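Local atomic coordinates of phosphatase (Mycoplasma pneumoniae M129, PDB entry 1T71), a protein that binds two iron(III) ions and is probably a metal-dependent phosphatase or phosphodiesterase, perhaps acting on 2',3'-cyclic nucleotides. Residues I39-N44 with D156-T161. Numbering follows the deposited sequence.
Sequences IVNAEN and DFHAET. With FE (Fe (III) ion), chain B; FE (Fe (III) ion), chain C.
Asn-41 and Asp-156 meet through one buried hydrogen bond, Asn-41 ND2 to Asp-156 OD1 at 2.8 Å. The N-H...O angle is 157°, and the bond reaches the syn side of the carboxylate, close to both flat groups' planes although these are turned 58° apart. With CG anti to the backbone N (chi1 179°), the asparagine amide extends across to the other strand. An amide suits this place because its two ends do different work: while ND2 donates, OD1 accepts from Glu-43 N at 3.1 Å, an Asx turn that leads the chain from the strand into the ligand Glu-43. The two oxygens of Asp-156 suit several donors: OD1 also accepts from Thr-68, OD2 from Thr-182.

Metal binding dominates the other end. Glu-43 OE1, an anionic oxygen that two cations can share, bridges both irons, 2.2 Å from each, while OE2 accepts from His-72 N. Asn-44 ND2 is modelled 2.1 Å from the chain B iron, but the amide is probably turned over, with oxygen the true ligand. Glu-43 OE1 lies at the edge of the His-158 ring. Imidazole nitrogen suits iron, and His-158 is an experimentally assigned ligand; CE1 is modelled nearest the chain C iron, so the ring orientation is doubtful.

Asp-12, Asn-71, His-183 and His-185 complete the binuclear centre, as in calcineurin-like phosphoesterases. Strands 37-41 and 152-158 belong to different sheets, and their C-terminal ends converge on it, with strand 66-68 beside the former and strand 117-124 beside the latter.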
loop_
_atom_site.group_PDB
_atom_site.type_symbol
_atom_site.label_atom_id
_atom_site.label_comp_id
_atom_site.label_asym_id
_atom_site.label_seq_id
_atom_site.Cartn_x
_atom_site.Cartn_y
_atom_site.Cartn_z
ATOM N N ILE A 39 -8.606 -2.137 3.307
ATOM C CA ILE A 39 -7.290 -2.735 3.137
ATOM C C ILE A 39 -6.269 -1.602 3.085
ATOM O O ILE A 39 -6.530 -0.551 2.489
ATOM C CB ILE A 39 -7.216 -3.524 1.811
ATOM C CG1 ILE A 39 -8.426 -4.456 1.693
ATOM C CG2 ILE A 39 -5.913 -4.323 1.740
ATOM C CD1 ILE A 39 -8.535 -5.155 0.357
ATOM N N VAL A 40 -5.118 -1.794 3.720
ATOM C CA VAL A 40 -4.094 -0.758 3.690
ATOM C C VAL A 40 -2.700 -1.347 3.632
ATOM O O VAL A 40 -2.457 -2.449 4.113
ATOM C CB VAL A 40 -4.169 0.180 4.925
ATOM C CG1 VAL A 40 -5.623 0.546 5.212
ATOM C CG2 VAL A 40 -3.519 -0.476 6.143
ATOM N N ASN A 41 -1.791 -0.616 2.999
ATOM C CA ASN A 41 -0.398 -1.028 2.932
ATOM C C ASN A 41 0.172 -0.278 4.137
ATOM O O ASN A 41 0.043 0.944 4.222
ATOM C CB ASN A 41 0.253 -0.538 1.636
ATOM C CG ASN A 41 1.711 -0.926 1.539
ATOM O OD1 ASN A 41 2.504 -0.614 2.426
ATOM N ND2 ASN A 41 2.077 -1.613 0.457
ATOM N N ALA A 42 0.781 -1.003 5.071
ATOM C CA ALA A 42 1.319 -0.394 6.289
ATOM C C ALA A 42 2.829 -0.514 6.434
ATOM O O ALA A 42 3.361 -0.442 7.543
ATOM C CB ALA A 42 0.634 -1.019 7.510
ATOM N N GLU A 43 3.523 -0.656 5.313
ATOM C CA GLU A 43 4.971 -0.832 5.334
ATOM C C GLU A 43 5.828 0.259 5.981
ATOM O O GLU A 43 6.995 0.010 6.279
ATOM C CB GLU A 43 5.489 -1.085 3.916
ATOM C CG GLU A 43 5.734 0.172 3.115
ATOM C CD GLU A 43 7.021 0.097 2.326
ATOM O OE1 GLU A 43 7.410 1.127 1.750
ATOM O OE2 GLU A 43 7.646 -0.990 2.285
ATOM N N ASN A 44 5.279 1.457 6.180
ATOM C CA ASN A 44 6.034 2.560 6.792
ATOM C C ASN A 44 5.433 3.014 8.125
ATOM O O ASN A 44 5.800 4.061 8.654
ATOM C CB ASN A 44 6.062 3.767 5.848
ATOM C CG ASN A 44 6.864 3.509 4.582
ATOM O OD1 ASN A 44 8.093 3.470 4.609
ATOM N ND2 ASN A 44 6.170 3.327 3.471
ATOM N N ASP A 156 -1.527 -5.791 -4.739
ATOM C CA ASP A 156 -0.789 -4.591 -4.357
ATOM C C ASP A 156 0.626 -4.817 -4.891
ATOM O O ASP A 156 1.386 -5.611 -4.332
ATOM C CB ASP A 156 -0.760 -4.422 -2.830
ATOM C CG ASP A 156 0.160 -3.285 -2.378
ATOM O OD1 ASP A 156 0.155 -2.920 -1.177
ATOM O OD2 ASP A 156 0.902 -2.754 -3.228
ATOM N N PHE A 157 0.961 -4.136 -5.988
ATOM C CA PHE A 157 2.279 -4.268 -6.613
ATOM C C PHE A 157 3.167 -3.142 -6.104
ATOM O O PHE A 157 3.034 -1.991 -6.521
ATOM C CB PHE A 157 2.151 -4.187 -8.140
ATOM C CG PHE A 157 3.400 -4.584 -8.889
ATOM C CD1 PHE A 157 3.730 -3.960 -10.092
ATOM C CD2 PHE A 157 4.246 -5.578 -8.398
ATOM C CE1 PHE A 157 4.891 -4.317 -10.793
ATOM C CE2 PHE A 157 5.408 -5.944 -9.089
ATOM C CZ PHE A 157 5.732 -5.312 -10.288
ATOM N N HIS A 158 4.069 -3.484 -5.194
ATOM C CA HIS A 158 4.972 -2.513 -4.595
ATOM C C HIS A 158 6.196 -2.359 -5.487
ATOM O O HIS A 158 7.166 -3.109 -5.357
ATOM C CB HIS A 158 5.378 -3.000 -3.197
ATOM C CG HIS A 158 5.681 -1.895 -2.241
ATOM N ND1 HIS A 158 6.956 -1.632 -1.790
ATOM C CD2 HIS A 158 4.878 -0.968 -1.666
ATOM C CE1 HIS A 158 6.924 -0.591 -0.977
ATOM N NE2 HIS A 158 5.676 -0.169 -0.886
ATOM N N ALA A 159 6.148 -1.382 -6.391
ATOM C CA ALA A 159 7.241 -1.162 -7.336
ATOM C C ALA A 159 7.625 0.303 -7.478
ATOM O O ALA A 159 6.844 1.206 -7.149
ATOM C CB ALA A 159 6.868 -1.738 -8.696
ATOM N N GLU A 160 8.824 0.532 -8.001
ATOM C CA GLU A 160 9.355 1.884 -8.146
ATOM C C GLU A 160 9.072 2.573 -9.478
ATOM O O GLU A 160 8.706 3.741 -9.518
ATOM C CB GLU A 160 10.871 1.845 -7.915
ATOM C CG GLU A 160 11.415 2.990 -7.077
ATOM C CD GLU A 160 11.420 4.298 -7.817
ATOM O OE1 GLU A 160 11.591 5.345 -7.172
ATOM O OE2 GLU A 160 11.258 4.277 -9.055
ATOM N N THR A 161 9.238 1.830 -10.561
ATOM C CA THR A 161 9.092 2.341 -11.917
ATOM C C THR A 161 7.702 2.381 -12.572
ATOM O O THR A 161 6.933 1.428 -12.468
ATOM C CB THR A 161 10.060 1.539 -12.818
ATOM O OG1 THR A 161 11.393 2.035 -12.632
ATOM C CG2 THR A 161 9.677 1.629 -14.244
HETATM FE FE FE B . 6.526 3.083 1.395
HETATM FE FE FE C . 8.350 1.093 -0.266
#